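Side-chain contacts in probable glucarate dehydratase (Mycobacterium smegmatis str. MC2 155, PDB 3VDG), which probably catalyses the dehydration of glucarate as a member of the enolase superfamily, with a metal site in its barrel domain: residues A59-D64 against E140-D145; G73-D78 against E83-A88; A199-M204 against A234-H239; A227-L232 against E262-Y267; D426-M431 against P436-S441. All blocks are in the same frame, centred on the assembly; numbering follows the deposited sequence. Where two conformers were deposited one is given.

Interaction 1: residues A59-D64 against E140-D145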
# COMPACT_ATOMS: atom_id res chain seq x y z
N ALA A 59 8.48 17.41 18.67
CA ALA A 59 7.27 17.36 19.51
C ALA A 59 6.98 15.89 19.78
O ALA A 59 6.98 15.07 18.86
CB ALA A 59 6.09 18.03 18.81
N VAL A 60 6.81 15.56 21.04
CA VAL A 60 6.45 14.20 21.46
C VAL A 60 4.95 14.13 21.62
O VAL A 60 4.33 14.98 22.31
CB VAL A 60 7.13 13.85 22.78
CG1 VAL A 60 6.55 12.55 23.36
CG2 VAL A 60 8.65 13.73 22.57
N ILE A 61 4.33 13.14 20.97
CA ILE A 61 2.91 12.87 21.11
C ILE A 61 2.71 11.70 22.04
O ILE A 61 3.30 10.63 21.84
CB ILE A 61 2.21 12.56 19.76
CG1 ILE A 61 1.91 13.84 18.97
CG2 ILE A 61 0.85 11.88 19.99
CD1 ILE A 61 3.14 14.51 18.43
N GLN A 62 1.91 11.90 23.08
CA GLN A 62 1.46 10.80 23.93
C GLN A 62 -0.03 10.70 23.68
O GLN A 62 -0.79 11.63 23.98
CB GLN A 62 1.76 11.08 25.40
CG GLN A 62 3.20 10.76 25.81
CD GLN A 62 3.56 11.33 27.18
OE1 GLN A 62 3.52 12.54 27.38
NE2 GLN A 62 3.91 10.45 28.11
N LEU A 63 -0.45 9.60 23.06
CA LEU A 63 -1.84 9.48 22.63
C LEU A 63 -2.53 8.57 23.64
O LEU A 63 -2.18 7.40 23.75
CB LEU A 63 -1.90 8.88 21.21
CG LEU A 63 -3.31 8.69 20.66
CD1 LEU A 63 -3.92 10.05 20.37
CD2 LEU A 63 -3.34 7.82 19.40
N ASP A 64 -3.49 9.13 24.37
CA ASP A 64 -4.15 8.43 25.48
C ASP A 64 -5.47 7.79 25.06
O ASP A 64 -6.20 8.35 24.23
CB ASP A 64 -4.38 9.43 26.62
CG ASP A 64 -3.07 10.00 27.15
OD1 ASP A 64 -2.11 9.22 27.35
OD2 ASP A 64 -2.98 11.23 27.36
N GLU A 140 -0.74 8.65 13.73
CA GLU A 140 -0.81 7.31 13.14
C GLU A 140 0.22 6.40 13.80
O GLU A 140 -0.05 5.24 14.09
CB GLU A 140 -0.55 7.38 11.63
CG GLU A 140 -0.85 6.09 10.89
CD GLU A 140 0.39 5.26 10.57
OE1 GLU A 140 1.50 5.56 11.08
OE2 GLU A 140 0.25 4.29 9.79
N VAL A 141 1.42 6.92 14.03
CA VAL A 141 2.47 6.08 14.66
C VAL A 141 2.03 5.72 16.09
O VAL A 141 2.14 4.57 16.50
CB VAL A 141 3.84 6.80 14.68
CG1 VAL A 141 4.83 6.07 15.59
CG2 VAL A 141 4.43 6.87 13.25
N ALA A 142 1.51 6.71 16.82
CA ALA A 142 1.00 6.45 18.17
C ALA A 142 -0.17 5.45 18.16
O ALA A 142 -0.31 4.62 19.09
CB ALA A 142 0.59 7.77 18.84
N CYS A 143 -1.03 5.52 17.15
CA CYS A 143 -2.13 4.55 17.02
C CYS A 143 -1.59 3.13 16.83
O CYS A 143 -2.09 2.18 17.46
CB CYS A 143 -3.07 4.89 15.85
SG CYS A 143 -4.26 6.20 16.21
N LEU A 144 -0.60 2.98 15.96
CA LEU A 144 -0.02 1.65 15.75
C LEU A 144 0.65 1.14 17.03
O LEU A 144 0.64 -0.06 17.32
CB LEU A 144 1.01 1.69 14.61
CG LEU A 144 0.40 1.93 13.21
CD1 LEU A 144 1.50 2.01 12.16
CD2 LEU A 144 -0.57 0.82 12.85
N ASP A 145 1.30 2.05 17.76
CA ASP A 145 1.91 1.69 19.04
C ASP A 145 0.81 1.11 19.97
O ASP A 145 0.99 0.05 20.56
CB ASP A 145 2.61 2.93 19.64
CG ASP A 145 3.42 2.64 20.91
OD1 ASP A 145 3.70 1.47 21.25
OD2 ASP A 145 3.79 3.64 21.59
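Leu63 and Ala142 form the centre of this contact, and it is apolar. Leu63 CB lies 3.6 Å from Ala142 CB. Leu63 CD2 also reaches Ala142 CB, at 4.0 Å. Ile61, two residues back on the same face of the strand, adds a looser touch through its branch methyl, with Ile61 CG2 4.3 Å from Ala142 CB. The alanine methyl is therefore met by two strand residues.

The second kind of contact involves sulfur. Leu63 CD2 packs against Cys143 SG at 3.7 Å. Leu63 CG stands anti to the backbone N (chi1 179°), and this carries the branched end past Ala142 to the cysteine. The thiol is reached by a methyl group, as in ordinary apolar packing.

Polar links of the helix go to other parts of the chain. Asp145 OD2 accepts a hydrogen bond from Leu72 N on the neighbouring strand 70-75. Asp145 OD1 takes a further bond from Leu401 N.

Strand 55-65 is the middle strand of a three-stranded antiparallel sheet, and helix 131-151 lies across one face of it. This sheet-and-helix layer is consistent with the N-terminal capping domain of the enolase superfamily. The axes of segments 59-64 and 140-145 pass 8.5 Å apart, their directions 47° apart. The CA atoms of Leu63 and Ala142 come within 6.1 Å, which the small alanine side chain allows.

No hydrogen bond joins the two segments, so their direct hold rests on close van der Waals fit and the burial of all four touching residues.

Interaction 2: residues G73-D78 against E83-A88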
# COMPACT_ATOMS: atom_id res chain seq x y z
N GLY A 73 4.31 9.03 19.45
CA GLY A 73 4.67 9.47 18.11
C GLY A 73 5.65 10.63 18.29
O GLY A 73 5.76 11.18 19.39
N GLU A 74 6.31 11.03 17.20
CA GLU A 74 7.31 12.11 17.28
C GLU A 74 7.31 12.83 15.96
O GLU A 74 7.20 12.20 14.89
CB GLU A 74 8.71 11.53 17.55
CG GLU A 74 9.82 12.58 17.64
CD GLU A 74 11.21 11.95 17.72
OE1 GLU A 74 11.36 10.83 18.25
OE2 GLU A 74 12.18 12.59 17.25
N THR A 75 7.41 14.16 16.01
CA THR A 75 7.32 14.96 14.80
C THR A 75 8.09 16.27 15.00
O THR A 75 8.80 16.43 16.01
CB THR A 75 5.82 15.22 14.49
OG1 THR A 75 5.69 15.98 13.27
CG2 THR A 75 5.17 15.98 15.62
N TYR A 76 7.97 17.19 14.06
CA TYR A 76 8.61 18.52 14.16
C TYR A 76 7.95 19.36 15.25
O TYR A 76 6.89 19.01 15.76
CB TYR A 76 8.50 19.25 12.80
CG TYR A 76 8.73 18.31 11.62
CD1 TYR A 76 10.01 17.83 11.33
CD2 TYR A 76 7.66 17.87 10.84
CE1 TYR A 76 10.23 16.94 10.27
CE2 TYR A 76 7.86 16.97 9.78
CZ TYR A 76 9.15 16.51 9.50
OH TYR A 76 9.37 15.63 8.46
N ALA A 77 8.56 20.51 15.59
CA ALA A 77 7.99 21.37 16.63
C ALA A 77 7.90 22.85 16.28
O ALA A 77 7.80 23.69 17.17
CB ALA A 77 8.77 21.21 17.93
N ASP A 78 7.93 23.18 14.99
CA ASP A 78 7.70 24.58 14.61
C ASP A 78 6.37 25.09 15.18
O ASP A 78 5.43 24.32 15.34
CB ASP A 78 7.72 24.76 13.09
CG ASP A 78 9.13 24.64 12.50
OD1 ASP A 78 10.08 24.21 13.20
OD2 ASP A 78 9.29 24.98 11.30
N GLU A 83 0.38 24.12 16.62
CA GLU A 83 -1.03 24.51 16.53
C GLU A 83 -1.83 23.50 15.73
O GLU A 83 -2.96 23.17 16.09
CB GLU A 83 -1.17 25.88 15.85
CG GLU A 83 -0.51 27.02 16.60
CD GLU A 83 -0.53 28.33 15.83
OE1 GLU A 83 -1.02 28.35 14.68
OE2 GLU A 83 -0.04 29.34 16.37
N ARG A 84 -1.27 23.05 14.61
CA ARG A 84 -1.97 22.03 13.82
C ARG A 84 -2.12 20.73 14.60
O ARG A 84 -3.16 20.07 14.52
CB ARG A 84 -1.26 21.77 12.49
CG ARG A 84 -1.49 22.91 11.49
CD ARG A 84 -0.46 22.86 10.37
NE ARG A 84 -0.66 23.96 9.42
CZ ARG A 84 0.23 24.32 8.50
NH1 ARG A 84 1.39 23.68 8.39
NH2 ARG A 84 -0.04 25.33 7.68
N LEU A 85 -1.07 20.35 15.32
CA LEU A 85 -1.13 19.11 16.10
C LEU A 85 -2.24 19.22 17.15
O LEU A 85 -2.95 18.25 17.40
CB LEU A 85 0.21 18.83 16.78
CG LEU A 85 1.38 18.48 15.86
CD1 LEU A 85 2.66 18.40 16.67
CD2 LEU A 85 1.10 17.18 15.12
N GLN A 86 -2.40 20.38 17.74
CA GLN A 86 -3.45 20.59 18.76
C GLN A 86 -4.82 20.48 18.11
O GLN A 86 -5.68 19.88 18.64
CB GLN A 86 -3.29 21.96 19.45
CG GLN A 86 -2.12 22.02 20.40
CD GLN A 86 -2.27 21.05 21.56
OE1 GLN A 86 -3.37 20.86 22.08
NE2 GLN A 86 -1.17 20.42 21.95
N ALA A 87 -5.01 21.06 16.94
CA ALA A 87 -6.28 20.96 16.24
C ALA A 87 -6.60 19.49 15.84
O ALA A 87 -7.75 19.05 15.93
CB ALA A 87 -6.29 21.87 15.02
N ALA A 88 -5.58 18.75 15.45
CA ALA A 88 -5.73 17.34 15.07
C ALA A 88 -6.13 16.53 16.28
O ALA A 88 -7.03 15.70 16.22
CB ALA A 88 -4.41 16.80 14.51
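Thr75 and Leu85 meet methyl to methyl, tip to tip. Thr75 CG2 lies 3.6 Å from Leu85 CD1. The threonine methyl sits between its backbone N and carbonyl carbon, while OG1 is anti to N (chi1 -178°). This turns the methyl to the leucine and gives the hydroxyl another direction. Leu85 CD1 is anti to CA (chi2 173°), which carries this methyl outward from the helix. A looser touch is made by the backbone: Tyr76 O is 4.4 Å from the same Leu85 CD1.

The two segments belong to a strand and the helix that directly follows it. Strand 70-75 is an edge of the three-stranded antiparallel sheet, and the chain turns from it into helix 79-92. A sheet followed by helices in this way fits the capping domain of enolase superfamily members.

Polar groups are served from outside the two segments. Thr75 OG1 is hydrogen-bonded to His81 NE2, in the first turn of helix 79-92. Asp78 stands at the N-cap position but makes no capping bond with its side chain. Its carboxylate instead accepts from Gly121 N and Arg425 N, two backbone groups far apart in the chain.

Interaction 3: residues A199-M204 against A234-H239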
# COMPACT_ATOMS: atom_id res chain seq x y z
N ALA A 199 38.32 11.91 9.05
CA ALA A 199 38.50 11.74 10.49
C ALA A 199 37.15 11.57 11.19
O ALA A 199 37.01 10.80 12.13
CB ALA A 199 39.25 12.92 11.09
N GLN A 200 36.17 12.33 10.74
CA GLN A 200 34.84 12.28 11.32
C GLN A 200 34.24 10.89 11.06
O GLN A 200 33.66 10.29 11.96
CB GLN A 200 33.98 13.37 10.70
CG GLN A 200 32.57 13.43 11.23
CD GLN A 200 31.75 14.48 10.49
OE1 GLN A 200 30.85 14.15 9.74
NE2 GLN A 200 32.07 15.76 10.70
N ALA A 201 34.40 10.39 9.84
CA ALA A 201 33.94 9.04 9.48
C ALA A 201 34.56 7.96 10.37
O ALA A 201 33.88 7.05 10.83
CB ALA A 201 34.25 8.74 8.02
N ARG A 202 35.86 8.06 10.62
CA ARG A 202 36.52 7.06 11.46
C ARG A 202 35.94 7.05 12.87
O ARG A 202 35.67 5.98 13.43
CB ARG A 202 38.03 7.32 11.54
CG ARG A 202 38.79 7.00 10.28
CD ARG A 202 40.28 7.17 10.53
NE ARG A 202 41.04 7.33 9.29
CZ ARG A 202 41.26 6.34 8.43
NH1 ARG A 202 40.77 5.14 8.68
NH2 ARG A 202 41.96 6.56 7.33
N ARG A 203 35.75 8.23 13.44
CA ARG A 203 35.22 8.34 14.78
C ARG A 203 33.81 7.75 14.83
O ARG A 203 33.48 6.99 15.73
CB ARG A 203 35.21 9.81 15.23
CG ARG A 203 34.88 10.02 16.70
CD ARG A 203 35.09 11.48 17.10
NE ARG A 203 35.02 11.69 18.55
CZ ARG A 203 33.91 12.03 19.21
NH1 ARG A 203 32.76 12.22 18.58
NH2 ARG A 203 33.95 12.20 20.53
N MET A 204 32.99 8.10 13.85
CA MET A 204 31.59 7.66 13.84
C MET A 204 31.47 6.16 13.60
O MET A 204 30.71 5.45 14.27
CB MET A 204 30.81 8.44 12.78
CG MET A 204 29.31 8.42 12.97
SD MET A 204 28.46 9.25 11.59
CE MET A 204 28.75 10.96 12.00
N ALA A 234 39.01 5.89 -0.40
CA ALA A 234 40.36 5.40 -0.10
C ALA A 234 40.44 4.83 1.31
O ALA A 234 41.05 3.79 1.54
CB ALA A 234 41.40 6.51 -0.28
N ALA A 235 39.82 5.51 2.27
CA ALA A 235 39.88 5.04 3.66
C ALA A 235 38.95 3.85 3.97
O ALA A 235 39.24 3.07 4.88
CB ALA A 235 39.60 6.19 4.62
N PHE A 236 37.87 3.72 3.20
CA PHE A 236 36.80 2.73 3.43
C PHE A 236 36.42 2.07 2.11
O PHE A 236 35.37 2.37 1.54
CB PHE A 236 35.57 3.42 4.06
CG PHE A 236 35.85 4.10 5.36
CD1 PHE A 236 35.87 3.39 6.54
CD2 PHE A 236 36.13 5.46 5.40
CE1 PHE A 236 36.15 4.01 7.76
CE2 PHE A 236 36.40 6.09 6.60
CZ PHE A 236 36.42 5.37 7.79
N PRO A 237 37.29 1.18 1.60
CA PRO A 237 37.17 0.63 0.24
C PRO A 237 35.87 -0.13 -0.00
O PRO A 237 35.41 -0.21 -1.14
CB PRO A 237 38.35 -0.35 0.14
CG PRO A 237 39.33 0.13 1.16
CD PRO A 237 38.50 0.69 2.29
N ASP A 238 35.28 -0.68 1.05
CA ASP A 238 34.11 -1.53 0.86
C ASP A 238 32.79 -0.84 1.22
O ASP A 238 31.72 -1.41 1.05
CB ASP A 238 34.28 -2.82 1.66
CG ASP A 238 35.43 -3.67 1.16
OD1 ASP A 238 35.57 -3.82 -0.07
OD2 ASP A 238 36.20 -4.20 2.00
N HIS A 239 32.86 0.39 1.72
CA HIS A 239 31.65 1.12 2.12
C HIS A 239 30.94 1.76 0.96
O HIS A 239 31.53 2.53 0.21
CB HIS A 239 32.00 2.18 3.14
CG HIS A 239 32.26 1.63 4.53
ND1 HIS A 239 33.22 0.72 4.78
CD2 HIS A 239 31.64 1.90 5.74
CE1 HIS A 239 33.22 0.42 6.09
NE2 HIS A 239 32.26 1.14 6.68
O HOH W 1 41.42 3.49 6.36
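Ala235 and Phe236 pack against Ala201 and Arg202 where two outer helices of the barrel meet. Helices 194-208 and 222-235 are neighbours on the outside of the enolase-type barrel, and segment 234-239 is where the second helix ends and the chain turns back to strand 241-244.

Ala235 comes first. Its CB points to the other helix and lies 3.6 Å from Arg202 NH2. Its carbonyl oxygen is bridged to the same arginine by a water. The water donates to Ala235 O at 2.7 Å and accepts from Arg202 NH1 at 2.9 Å, lying in the guanidinium plane at its edge. The arginine chain is extended from CG to NE, which carries its end over to Ala235.

Phe236 is the first residue to leave helical backbone angles. The far end of its ring still reaches helix 194-208. Phe236 CE2 rests 3.7 Å from Ala201 CB, and Phe236 CZ lies 3.8 Å from Arg202 CG. The ring is thus met by a methyl and by the aliphatic base of the arginine. The guanidinium plane is tilted 37° from the ring. Ile205 and Ile213 add further apolar cover.

Pro237 and Asp238 take the middle of a type I beta turn that runs from Phe236 to His239. The turn is closed by His239 N donating to Phe236 O at 3.2 Å. It also places the two rings together: Phe236 CD1 sits 4.0 Å above the plane of the His239 imidazole, offset toward its rim.

Interaction 4: residues A227-L232 against E262-Y267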
# COMPACT_ATOMS: atom_id res chain seq x y z
N ALA A 227 36.62 15.46 -3.82
CA ALA A 227 37.84 15.08 -3.15
C ALA A 227 37.56 14.42 -1.81
O ALA A 227 38.23 13.45 -1.46
CB ALA A 227 38.77 16.28 -2.99
N ALA A 228 36.58 14.91 -1.06
CA ALA A 228 36.24 14.25 0.20
C ALA A 228 35.66 12.88 -0.10
O ALA A 228 35.97 11.90 0.59
CB ALA A 228 35.25 15.08 1.02
N VAL A 229 34.82 12.79 -1.13
CA VAL A 229 34.25 11.50 -1.49
C VAL A 229 35.36 10.48 -1.82
O VAL A 229 35.37 9.35 -1.31
CB VAL A 229 33.20 11.60 -2.60
CG1 VAL A 229 32.81 10.21 -3.07
CG2 VAL A 229 31.95 12.32 -2.07
N GLU A 230 36.32 10.89 -2.65
CA GLU A 230 37.42 9.99 -3.03
C GLU A 230 38.30 9.60 -1.84
O GLU A 230 38.78 8.48 -1.77
CB GLU A 230 38.27 10.58 -4.15
CG GLU A 230 37.47 11.36 -5.16
CD GLU A 230 37.67 10.87 -6.57
OE1 GLU A 230 37.74 9.63 -6.76
OE2 GLU A 230 37.73 11.71 -7.49
N ALA A 231 38.49 10.53 -0.90
CA ALA A 231 39.24 10.21 0.31
C ALA A 231 38.50 9.18 1.15
O ALA A 231 39.12 8.29 1.75
CB ALA A 231 39.52 11.46 1.12
N LEU A 232 37.18 9.32 1.21
CA LEU A 232 36.38 8.34 1.93
C LEU A 232 36.54 6.98 1.27
O LEU A 232 36.69 5.97 1.96
CB LEU A 232 34.90 8.74 1.97
CG LEU A 232 34.63 9.91 2.92
CD1 LEU A 232 33.27 10.54 2.64
CD2 LEU A 232 34.73 9.47 4.37
N GLU A 262 31.83 8.37 -11.33
CA GLU A 262 31.40 7.10 -11.88
C GLU A 262 32.08 5.96 -11.10
O GLU A 262 33.28 6.01 -10.86
CB GLU A 262 31.74 7.00 -13.37
CG GLU A 262 31.43 5.62 -13.95
CD GLU A 262 31.36 5.61 -15.46
OE1 GLU A 262 31.74 6.62 -16.08
OE2 GLU A 262 30.91 4.60 -16.04
N GLY A 263 31.30 4.97 -10.69
CA GLY A 263 31.85 3.80 -10.01
C GLY A 263 32.20 4.02 -8.55
O GLY A 263 32.67 3.10 -7.88
N VAL A 264 31.99 5.23 -8.04
CA VAL A 264 32.31 5.53 -6.65
C VAL A 264 31.05 5.63 -5.77
O VAL A 264 31.06 5.17 -4.61
CB VAL A 264 33.12 6.84 -6.53
CG1 VAL A 264 33.52 7.08 -5.09
CG2 VAL A 264 34.37 6.78 -7.40
N LEU A 265 29.98 6.22 -6.30
CA LEU A 265 28.74 6.44 -5.52
C LEU A 265 27.72 5.34 -5.71
O LEU A 265 27.49 4.88 -6.81
CB LEU A 265 28.07 7.76 -5.89
CG LEU A 265 28.81 9.05 -5.59
CD1 LEU A 265 27.96 10.23 -6.08
CD2 LEU A 265 29.12 9.19 -4.10
N GLU A 266 27.09 4.94 -4.62
CA GLU A 266 25.93 4.06 -4.68
C GLU A 266 24.73 4.81 -5.28
O GLU A 266 23.99 4.28 -6.12
CB GLU A 266 25.63 3.58 -3.27
CG GLU A 266 24.40 2.72 -3.16
CD GLU A 266 24.27 2.09 -1.79
OE1 GLU A 266 24.10 2.83 -0.79
OE2 GLU A 266 24.33 0.84 -1.75
N TYR A 267 24.51 6.05 -4.86
CA TYR A 267 23.61 6.91 -5.60
C TYR A 267 23.97 8.36 -5.33
O TYR A 267 24.72 8.64 -4.41
CB TYR A 267 22.12 6.63 -5.30
CG TYR A 267 21.66 6.66 -3.83
CD1 TYR A 267 21.16 5.51 -3.23
CD2 TYR A 267 21.66 7.84 -3.08
CE1 TYR A 267 20.70 5.52 -1.91
CE2 TYR A 267 21.21 7.86 -1.76
CZ TYR A 267 20.72 6.70 -1.18
OH TYR A 267 20.26 6.70 0.13
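Glu230 and Val264 bring the backbones of segment 227-232 of helix 222-235 and the loop 262-267 nearest each other, with their CA atoms 7.7 Å apart. Gly263 has a positive phi (77°) at the bend just before this point.

The side-chain contact is apolar and centres on one methyl. Val229 CG1 lies 3.8 Å from Val264 CG1. The same Val229 CG1 is 4.0 Å from Leu265 CD2. Val229 CG1 stands anti to the backbone N (chi1 171°), and it alone of the two valine methyls makes these touches. Val264 likewise uses its CG1. The two valines approach at a slant, while Leu265 meets Val229 at about a right angle, its CB bond not aimed at the helix but its end reaching it.

This is the outer layer of the barrel. Helix 222-235 covers strand 241-244, and the loop leads from helix 251-260 into strand 267-269, the next parallel strand. Leu241 lies between them and touches both Val229 and Val264. Leu265 also packs on Leu243. Its side chain is about 12 Å from the bound sodium ion, which is held by Asp244, Glu269 and Asn292, at or just past the ends of three neighbouring strands.

On the exposed side the Glu230 carboxylate only skirts the valine, with Glu230 OE1 4.5 Å from Val264 CG2. A weak hydrogen bond joins Val264 O to Arg233 NH2, further along the helix. Glu266 turns to another partner and forms a salt bridge with Arg242 NE.

Interaction 5: residues D426-M431 against P436-S441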
# COMPACT_ATOMS: atom_id res chain seq x y z
N ASP A 426 15.45 26.95 11.78
CA ASP A 426 15.78 28.05 10.87
C ASP A 426 17.29 28.11 10.61
O ASP A 426 17.97 28.98 11.15
CB ASP A 426 15.30 29.37 11.48
CG ASP A 426 15.29 30.52 10.48
OD1 ASP A 426 15.64 30.29 9.31
OD2 ASP A 426 14.93 31.65 10.86
N ASP A 427 17.81 27.20 9.78
CA ASP A 427 19.24 27.09 9.52
C ASP A 427 19.76 28.39 8.87
O ASP A 427 20.87 28.85 9.17
CB ASP A 427 19.53 25.94 8.53
CG ASP A 427 19.05 24.56 9.03
OD1 ASP A 427 18.44 24.45 10.12
OD2 ASP A 427 19.28 23.58 8.30
N THR A 428 18.95 28.96 7.99
CA THR A 428 19.33 30.17 7.27
C THR A 428 19.31 31.38 8.19
O THR A 428 20.27 32.15 8.25
CB THR A 428 18.42 30.40 6.06
OG1 THR A 428 18.45 29.23 5.23
CG2 THR A 428 18.90 31.62 5.26
N GLY A 429 18.21 31.57 8.92
CA GLY A 429 18.11 32.66 9.87
C GLY A 429 19.22 32.60 10.92
O GLY A 429 19.75 33.63 11.32
N TYR A 430 19.56 31.40 11.38
CA TYR A 430 20.63 31.26 12.35
C TYR A 430 21.99 31.60 11.74
O TYR A 430 22.79 32.30 12.35
CB TYR A 430 20.67 29.85 12.96
CG TYR A 430 21.81 29.62 13.92
CD1 TYR A 430 22.00 30.45 15.03
CD2 TYR A 430 22.69 28.55 13.73
CE1 TYR A 430 23.05 30.23 15.91
CE2 TYR A 430 23.74 28.33 14.60
CZ TYR A 430 23.91 29.17 15.69
OH TYR A 430 24.96 28.93 16.54
N MET A 431 22.26 31.12 10.53
CA MET A 431 23.48 31.55 9.85
C MET A 431 23.49 33.10 9.73
O MET A 431 24.51 33.73 10.01
CB MET A 431 23.65 30.88 8.47
CG MET A 431 24.90 31.32 7.73
SD MET A 431 26.42 30.78 8.54
CE MET A 431 26.66 29.20 7.72
N PRO A 436 25.37 38.39 8.73
CA PRO A 436 24.20 39.13 8.27
C PRO A 436 23.92 39.08 6.78
O PRO A 436 22.76 39.06 6.40
CB PRO A 436 24.53 40.56 8.70
CG PRO A 436 25.34 40.40 9.94
CD PRO A 436 26.03 39.06 9.87
N GLY A 437 24.95 39.09 5.95
CA GLY A 437 24.73 39.15 4.51
C GLY A 437 24.53 37.80 3.86
O GLY A 437 24.38 37.71 2.65
N PHE A 438 24.53 36.73 4.66
CA PHE A 438 24.40 35.36 4.14
C PHE A 438 23.09 35.17 3.40
O PHE A 438 22.04 35.58 3.89
CB PHE A 438 24.47 34.34 5.28
CG PHE A 438 24.37 32.91 4.82
CD1 PHE A 438 23.15 32.24 4.85
CD2 PHE A 438 25.49 32.24 4.35
CE1 PHE A 438 23.05 30.93 4.44
CE2 PHE A 438 25.40 30.92 3.93
CZ PHE A 438 24.17 30.26 3.98
N ASN A 439 23.15 34.58 2.21
CA ASN A 439 21.93 34.21 1.49
C ASN A 439 21.87 32.71 1.20
O ASN A 439 22.89 32.09 0.89
CB ASN A 439 21.82 34.96 0.16
CG ASN A 439 21.37 36.40 0.33
OD1 ASN A 439 20.52 36.70 1.17
ND2 ASN A 439 21.92 37.29 -0.47
N ALA A 440 20.68 32.12 1.29
CA ALA A 440 20.51 30.72 0.92
C ALA A 440 20.27 30.62 -0.59
O ALA A 440 19.22 30.19 -1.06
CB ALA A 440 19.37 30.08 1.70
N SER A 441 21.28 31.02 -1.35
CA SER A 441 21.26 30.93 -2.80
C SER A 441 21.29 29.47 -3.24
O SER A 441 21.80 28.60 -2.52
CB SER A 441 22.48 31.64 -3.37
OG SER A 441 22.71 32.86 -2.68
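A CH-pi contact, backed by a more distant Met-aromatic one, packs the C-terminal tail back on helix 427-434. Met431 CG sits over the centre of the Phe438 ring, 3.4 Å from the centroid and 13° off the normal. Met431 SD lies above the same face but farther off, at 4.7 Å from that centroid. With chi1 at 179° Met431 CG is carried over the ring; the bends that follow lift SD away from it.

Thr428, one turn earlier, meets the ring differently. Its methyl approaches the edge, with Thr428 CG2 4.3 Å from Phe438 CE1. Thr428 OG1 lies 3.7 Å from Ala440 CB, and its hydrogen bond goes to Val49 O. Ala440 is the centre of an inverse gamma turn, and its methyl points to the helix.

The helix start is capped. Asp426 OD1 accepts from Gly429 N at 2.9 Å and 151°, with the N-H coming from above the carboxylate plane.

Arg432 of the same helix also binds the tail, through Asn439 OD1. On the helix side, Met431 and Tyr430 touch Val51 of the short strand 50-51, which pairs antiparallel with strand 46-47. The helix thus packs on both the small 46-47/50-51 hairpin and the returning tail.

Interactions 1 and 2 belong to one layer. Their centres are 11 Å apart, and strands 55-65 and 70-75 are neighbours in the same sheet. They touch, with Ile61 CD1 3.8 Å from Thr75 CG2. Interaction 2 falls within the chain span of interaction 1. Interactions 3 and 4 share helix 222-235 in the barrel, and their centres are 12 Å apart. Their segments alternate along the chain, with helix 222-235 packing on both neighbours. The two pairs lie on opposite sides of the chain's centre, contact centres 37 to 39 Å apart. Interaction 5 comes last. Its nearest atoms are about 6 Å from interaction 2, so the start of helix 427-434 lies near the probable capping domain.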